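Local structure of xyloglucan-specific endo-beta-1,4-glucanase BoGH9A (6DHT) at residues S403-L408 with L456-D461; Q368-P373 with G382-L387. The protein cleaves the beta-1,4-glucan backbone of xyloglucan from within, releasing xyloglucan oligosaccharides at the outer membrane of Bacteroides ovatus. All blocks are in the same frame, centred on the assembly; numbering follows the deposited sequence. Where two conformers were deposited one is given.

Contact 1 of 2, residues S403-L408 with L456-D461; sequences SLKTEL and LQTGKD. With EDO (1,2-ethanediol), chain N; EDO (1,2-ethanediol), chain L.
Lys405 NZ is gripped by two oxygens. Lys405 NZ donates to the backbone O of Gln457 at 3.1 Å. The C=O...N angle is 152°, and the nitrogen is tilted 25° from the carbonyl plane. Lys405 NZ also donates to water 1 at 2.8 Å. The lysine reaches this carbonyl because CG stands anti to its backbone N (chi1 172°) and the chain stays extended to the end. On the way its methylenes pass obliquely across the glutamine side chain, with Lys405 CD 3.7 Å from Gln457 OE1. The bend of the glutamine at chi2 puts OE1 beside the lysine CD, while NE2 reaches Leu387 O, probably as a hydrogen bond. Water 1 makes a weak bond to Gln457 OE1. A 1,2-ethanediol molecule, probably from the crystallisation liquor, donates a second weak bond to the same oxygen. Both ends of the amide thus have partners, and its rotation is probably fixed. Leu408 CD2 packs against Gln457 CG at 4.2 Å, the two side chains crossing at about a right angle. Thr458 OG1 accepts from Lys460 N at 3.1 Å, an ST turn, just where Gly459 takes positive phi. Thr458 OG1 is also hydrogen-bonded to Ala454 O, one turn back. A lysine side chain of helix 395-416 thus hydrogen-bonds a carbonyl in the last turn of helix 439-458, joining two helices of the (alpha/alpha)6-barrel catalytic domain of family 9.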
loop_
_atom_site.group_PDB
_atom_site.type_symbol
_atom_site.label_atom_id
_atom_site.label_comp_id
_atom_site.label_asym_id
_atom_site.label_seq_id
_atom_site.Cartn_x
_atom_site.Cartn_y
_atom_site.Cartn_z
ATOM N N SER A 403 -5.175 -14.333 -21.447
ATOM C CA SER A 403 -6.507 -14.452 -20.878
ATOM C C SER A 403 -6.614 -13.589 -19.617
ATOM O O SER A 403 -7.660 -12.998 -19.351
ATOM C CB SER A 403 -6.889 -15.913 -20.576
ATOM O OG SER A 403 -6.166 -16.469 -19.487
ATOM N N LEU A 404 -5.529 -13.483 -18.863
ATOM C CA LEU A 404 -5.544 -12.666 -17.648
ATOM C C LEU A 404 -5.531 -11.198 -18.022
ATOM O O LEU A 404 -6.197 -10.375 -17.361
ATOM C CB LEU A 404 -4.325 -12.986 -16.789
ATOM C CG LEU A 404 -4.177 -14.414 -16.258
ATOM C CD1 LEU A 404 -2.848 -14.614 -15.550
ATOM C CD2 LEU A 404 -5.315 -14.771 -15.338
ATOM N N LYS A 405 -4.804 -10.839 -19.068
ATOM C CA LYS A 405 -4.817 -9.480 -19.585
ATOM C C LYS A 405 -6.228 -9.082 -19.982
ATOM O O LYS A 405 -6.703 -7.992 -19.633
ATOM C CB LYS A 405 -3.886 -9.355 -20.790
ATOM C CG LYS A 405 -3.963 -8.022 -21.532
ATOM C CD LYS A 405 -2.895 -7.958 -22.601
ATOM C CE LYS A 405 -3.151 -6.818 -23.571
ATOM N NZ LYS A 405 -2.159 -6.797 -24.670
ATOM N N THR A 406 -6.928 -9.960 -20.688
ATOM C CA THR A 406 -8.309 -9.701 -21.076
ATOM C C THR A 406 -9.166 -9.359 -19.858
ATOM O O THR A 406 -9.954 -8.412 -19.898
ATOM C CB THR A 406 -8.892 -10.905 -21.837
ATOM O OG1 THR A 406 -8.151 -11.055 -23.045
ATOM C CG2 THR A 406 -10.350 -10.696 -22.188
ATOM N N GLU A 407 -9.006 -10.105 -18.771
ATOM C CA GLU A 407 -9.792 -9.859 -17.567
ATOM C C GLU A 407 -9.397 -8.547 -16.918
ATOM O O GLU A 407 -10.270 -7.798 -16.468
ATOM C CB GLU A 407 -9.677 -11.008 -16.577
ATOM C CG GLU A 407 -10.399 -12.288 -17.026
ATOM C CD GLU A 407 -11.838 -12.033 -17.498
ATOM O OE1 GLU A 407 -12.596 -11.332 -16.779
ATOM O OE2 GLU A 407 -12.206 -12.519 -18.596
ATOM N N LEU A 408 -8.112 -8.211 -16.925
ATOM C CA LEU A 408 -7.686 -6.917 -16.374
ATOM C C LEU A 408 -8.335 -5.770 -17.147
ATOM O O LEU A 408 -8.813 -4.771 -16.556
ATOM C CB LEU A 408 -6.181 -6.772 -16.423
ATOM C CG LEU A 408 -5.594 -5.386 -16.137
ATOM C CD1 LEU A 408 -5.842 -4.952 -14.737
ATOM C CD2 LEU A 408 -4.117 -5.365 -16.438
ATOM N N LEU A 456 0.044 -0.204 -18.956
ATOM C CA LEU A 456 1.271 -0.889 -19.332
ATOM C C LEU A 456 1.013 -2.020 -20.328
ATOM O O LEU A 456 1.849 -2.280 -21.197
ATOM C CB LEU A 456 1.995 -1.429 -18.087
ATOM C CG LEU A 456 2.603 -0.374 -17.155
ATOM C CD1 LEU A 456 3.347 -1.110 -16.045
ATOM C CD2 LEU A 456 3.524 0.572 -17.856
ATOM N N GLN A 457 -0.144 -2.656 -20.237
ATOM C CA GLN A 457 -0.470 -3.798 -21.090
ATOM C C GLN A 457 -0.987 -3.390 -22.478
ATOM O O GLN A 457 -1.037 -4.219 -23.392
ATOM C CB GLN A 457 -1.506 -4.677 -20.405
ATOM C CG GLN A 457 -0.959 -5.409 -19.157
ATOM C CD GLN A 457 0.140 -6.396 -19.505
ATOM O OE1 GLN A 457 -0.072 -7.270 -20.326
ATOM N NE2 GLN A 457 1.316 -6.230 -18.918
ATOM N N THR A 458 -1.349 -2.119 -22.648
ATOM C CA THR A 458 -2.045 -1.666 -23.873
ATOM C C THR A 458 -1.481 -0.414 -24.508
ATOM O O THR A 458 -1.636 -0.210 -25.729
ATOM C CB THR A 458 -3.534 -1.369 -23.609
ATOM O OG1 THR A 458 -3.672 -0.293 -22.650
ATOM C CG2 THR A 458 -4.269 -2.615 -23.121
ATOM N N GLY A 459 -0.834 0.452 -23.727
ATOM C CA GLY A 459 -0.410 1.758 -24.217
ATOM C C GLY A 459 -1.559 2.749 -24.353
ATOM O O GLY A 459 -1.359 3.842 -24.909
ATOM N N LYS A 460 -2.754 2.390 -23.883
ATOM C CA LYS A 460 -3.911 3.294 -23.969
ATOM C C LYS A 460 -3.870 4.297 -22.823
ATOM O O LYS A 460 -4.100 3.944 -21.652
ATOM C CB LYS A 460 -5.226 2.518 -23.959
ATOM C CG LYS A 460 -5.448 1.639 -25.186
ATOM C CD LYS A 460 -6.708 0.766 -25.080
ATOM C CE LYS A 460 -7.958 1.583 -24.751
ATOM N NZ LYS A 460 -9.221 0.847 -25.077
ATOM N N ASP A 461 -3.606 5.551 -23.193
ATOM C CA ASP A 461 -3.417 6.643 -22.252
ATOM C C ASP A 461 -4.598 6.813 -21.306
ATOM O O ASP A 461 -4.409 7.238 -20.174
ATOM C CB ASP A 461 -3.192 7.968 -22.998
ATOM C CG ASP A 461 -1.811 8.081 -23.624
ATOM O OD1 ASP A 461 -0.848 7.459 -23.138
ATOM O OD2 ASP A 461 -1.676 8.834 -24.608
HETATM C C1 EDO N . -0.861 9.875 -20.940
HETATM O O1 EDO N . -0.100 8.664 -21.012
HETATM C C2 EDO N . -2.050 9.675 -20.005
HETATM O O2 EDO N . -1.730 10.137 -18.686
HETATM C C1 EDO L . -0.098 -10.908 -21.990
HETATM O O1 EDO L . 0.558 -11.913 -22.775
HETATM C C2 EDO L . 0.949 -10.056 -21.281
HETATM O O2 EDO L . 1.504 -9.125 -22.216
HETATM O O HOH W 1 0.464 -7.018 -23.591
#

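Contact 2 of 2, residues Q368-P373 with G382-L387; sequences QIYTAP and GIFAWL
Tyr370 meets two neighbouring residues of helix 379-386, Ile383 and Phe384, and the contacts between the two segments are apolar or ring contacts. The apolar part begins with Tyr370 CD1, which lies 3.7 Å from Ile383 CD1. The methyl comes at the ring obliquely. Ile383 sends CG1 anti to its carbonyl carbon (chi1 -70°), and the extended chain carries CD1 toward the tyrosine. Pro373 adds a looser touch. Pro373 CD is 4.3 Å from Phe384 CZ and also approaches that ring obliquely. Through these touches of Tyr370 and Pro373 on Ile383 and Phe384, the loop between helices 356-364 and 379-386 is laid against the helix that follows it.

The aromatic part joins Tyr370 and Phe384. The two side chains cross at about a right angle, and each meets the other at a ring edge, near the ring plane. Tyr370 CE1 is 4.1 Å from Phe384 CE1. The hydroxyl comes closer, with Tyr370 OH 3.3 Å from Phe384 CE1 and 3.4 Å from Phe384 CZ. The polar need of this buried hydroxyl is met by a hydrogen bond to Ser450 OG on helix 439-458. A leucine in place of Tyr370 would probably leave Ser450 without this partner and open a gap beside the edge of Phe384.

Further rings continue the cluster. Tyr411 meets Tyr370 edge-to-face, and Tyr453 stacks with Phe384. Leu408 of helix 395-416 also borders Tyr370. Ser450 and Tyr453 come from helix 439-458, and helix 176-192 sends Tyr181 to Pro373 and Ser188 to Phe384. The contact therefore lies buried among helices 379-386, 395-416, 439-458 and 176-192.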
loop_
_atom_site.group_PDB
_atom_site.type_symbol
_atom_site.label_atom_id
_atom_site.label_comp_id
_atom_site.label_asym_id
_atom_site.label_seq_id
_atom_site.Cartn_x
_atom_site.Cartn_y
_atom_site.Cartn_z
ATOM N N GLN A 368 -10.965 -16.276 -12.395
ATOM C CA GLN A 368 -11.811 -16.174 -13.578
ATOM C C GLN A 368 -12.004 -14.705 -13.970
ATOM O O GLN A 368 -12.281 -14.391 -15.128
ATOM C CB GLN A 368 -13.164 -16.864 -13.339
ATOM C CG GLN A 368 -13.073 -18.382 -13.094
ATOM C CD GLN A 368 -12.320 -19.133 -14.187
ATOM O OE1 GLN A 368 -12.534 -18.912 -15.387
ATOM N NE2 GLN A 368 -11.424 -20.027 -13.773
ATOM N N ILE A 369 -11.822 -13.806 -13.002
ATOM C CA ILE A 369 -12.023 -12.370 -13.190
ATOM C C ILE A 369 -10.849 -11.616 -12.531
ATOM O O ILE A 369 -10.161 -12.186 -11.682
ATOM C CB ILE A 369 -13.358 -11.982 -12.542
ATOM C CG1 ILE A 369 -13.798 -10.579 -12.952
ATOM C CG2 ILE A 369 -13.266 -12.105 -11.029
ATOM C CD1 ILE A 369 -15.172 -10.190 -12.397
ATOM N N TYR A 370 -10.593 -10.374 -12.943
ATOM C CA TYR A 370 -9.597 -9.542 -12.264
ATOM C C TYR A 370 -10.265 -8.771 -11.114
ATOM O O TYR A 370 -11.339 -8.198 -11.291
ATOM C CB TYR A 370 -8.937 -8.541 -13.214
ATOM C CG TYR A 370 -7.923 -7.693 -12.503
ATOM C CD1 TYR A 370 -6.596 -8.101 -12.400
ATOM C CD2 TYR A 370 -8.298 -6.500 -11.881
ATOM C CE1 TYR A 370 -5.669 -7.341 -11.708
ATOM C CE2 TYR A 370 -7.376 -5.743 -11.196
ATOM C CZ TYR A 370 -6.072 -6.162 -11.099
ATOM O OH TYR A 370 -5.119 -5.421 -10.426
ATOM N N THR A 371 -9.625 -8.779 -9.945
ATOM C CA THR A 371 -10.029 -7.937 -8.813
ATOM C C THR A 371 -8.766 -7.275 -8.307
ATOM O O THR A 371 -7.691 -7.840 -8.411
ATOM C CB THR A 371 -10.648 -8.754 -7.677
ATOM O OG1 THR A 371 -9.753 -9.800 -7.305
ATOM C CG2 THR A 371 -11.970 -9.361 -8.112
ATOM N N ALA A 372 -8.893 -6.073 -7.755
ATOM C CA ALA A 372 -7.730 -5.328 -7.284
ATOM C C ALA A 372 -7.072 -6.082 -6.142
ATOM O O ALA A 372 -7.736 -6.864 -5.438
ATOM C CB ALA A 372 -8.163 -3.940 -6.816
ATOM N N PRO A 373 -5.767 -5.854 -5.933
ATOM C CA PRO A 373 -5.077 -6.520 -4.825
ATOM C C PRO A 373 -5.564 -6.065 -3.446
ATOM O O PRO A 373 -5.978 -4.916 -3.282
ATOM C CB PRO A 373 -3.599 -6.153 -5.073
ATOM C CG PRO A 373 -3.654 -4.864 -5.818
ATOM C CD PRO A 373 -4.868 -4.984 -6.710
ATOM N N GLY A 382 -0.532 -12.470 -8.374
ATOM C CA GLY A 382 -0.181 -13.541 -9.290
ATOM C C GLY A 382 -0.328 -13.095 -10.729
ATOM O O GLY A 382 0.508 -13.413 -11.597
ATOM N N ILE A 383 -1.409 -12.366 -11.008
ATOM C CA ILE A 383 -1.674 -11.855 -12.346
ATOM C C ILE A 383 -0.534 -10.929 -12.780
ATOM O O ILE A 383 -0.025 -11.027 -13.921
ATOM C CB ILE A 383 -3.037 -11.138 -12.414
ATOM C CG1 ILE A 383 -4.157 -12.169 -12.294
ATOM C CG2 ILE A 383 -3.180 -10.344 -13.687
ATOM C CD1 ILE A 383 -5.537 -11.600 -12.153
ATOM N N PHE A 384 -0.096 -10.039 -11.885
ATOM C CA PHE A 384 0.959 -9.116 -12.258
ATOM C C PHE A 384 2.226 -9.878 -12.671
ATOM O O PHE A 384 2.931 -9.474 -13.605
ATOM C CB PHE A 384 1.314 -8.135 -11.115
ATOM C CG PHE A 384 0.192 -7.219 -10.649
ATOM C CD1 PHE A 384 -0.895 -6.893 -11.435
ATOM C CD2 PHE A 384 0.243 -6.713 -9.357
ATOM C CE1 PHE A 384 -1.886 -6.055 -10.934
ATOM C CE2 PHE A 384 -0.731 -5.867 -8.874
ATOM C CZ PHE A 384 -1.790 -5.545 -9.661
ATOM N N ALA A 385 2.495 -10.980 -11.975
ATOM C CA ALA A 385 3.663 -11.802 -12.279
ATOM C C ALA A 385 3.562 -12.404 -13.687
ATOM O O ALA A 385 4.491 -12.308 -14.473
ATOM C CB ALA A 385 3.810 -12.880 -11.242
ATOM N N TRP A 386 2.407 -12.978 -14.012
ATOM C CA TRP A 386 2.170 -13.504 -15.363
ATOM C C TRP A 386 2.258 -12.445 -16.470
ATOM O O TRP A 386 2.637 -12.767 -17.598
ATOM C CB TRP A 386 0.802 -14.202 -15.415
ATOM C CG TRP A 386 0.844 -15.573 -14.815
ATOM C CD1 TRP A 386 0.510 -15.925 -13.562
ATOM C CD2 TRP A 386 1.245 -16.780 -15.480
ATOM N NE1 TRP A 386 0.703 -17.279 -13.369
ATOM C CE2 TRP A 386 1.130 -17.822 -14.555
ATOM C CE3 TRP A 386 1.689 -17.071 -16.781
ATOM C CZ2 TRP A 386 1.468 -19.138 -14.873
ATOM C CZ3 TRP A 386 2.004 -18.375 -17.098
ATOM C CH2 TRP A 386 1.892 -19.393 -16.152
ATOM N N LEU A 387 1.921 -11.192 -16.159
ATOM C CA LEU A 387 1.886 -10.120 -17.157
ATOM C C LEU A 387 3.220 -9.387 -17.295
ATOM O O LEU A 387 3.354 -8.498 -18.128
ATOM C CB LEU A 387 0.801 -9.103 -16.806
ATOM C CG LEU A 387 -0.636 -9.601 -16.845
ATOM C CD1 LEU A 387 -1.541 -8.470 -16.390
ATOM C CD2 LEU A 387 -1.059 -10.111 -18.202
#

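How the contacts relate
The centres of contacts 1 and 2 are 11 Å apart, and the two touch directly. The probable hydrogen bond from Gln457 NE2 of contact 1 to Leu387 O of contact 2 is 3.1 Å long. Packing adds to this: Leu404 CD1 is 3.7 Å from Trp386 CB, and Glu407 O is 3.6 Å from Tyr370 CB. In the chain, contact 2 closes before contact 1 opens, and helix 395-416 follows helix 379-386. Contact 2 is buried, whereas contact 1 is partly buried. Both lie away from the annotated catalytic and metal sites. In contact 2 the side chain of Pro373 is about 11 Å from a bound calcium ion.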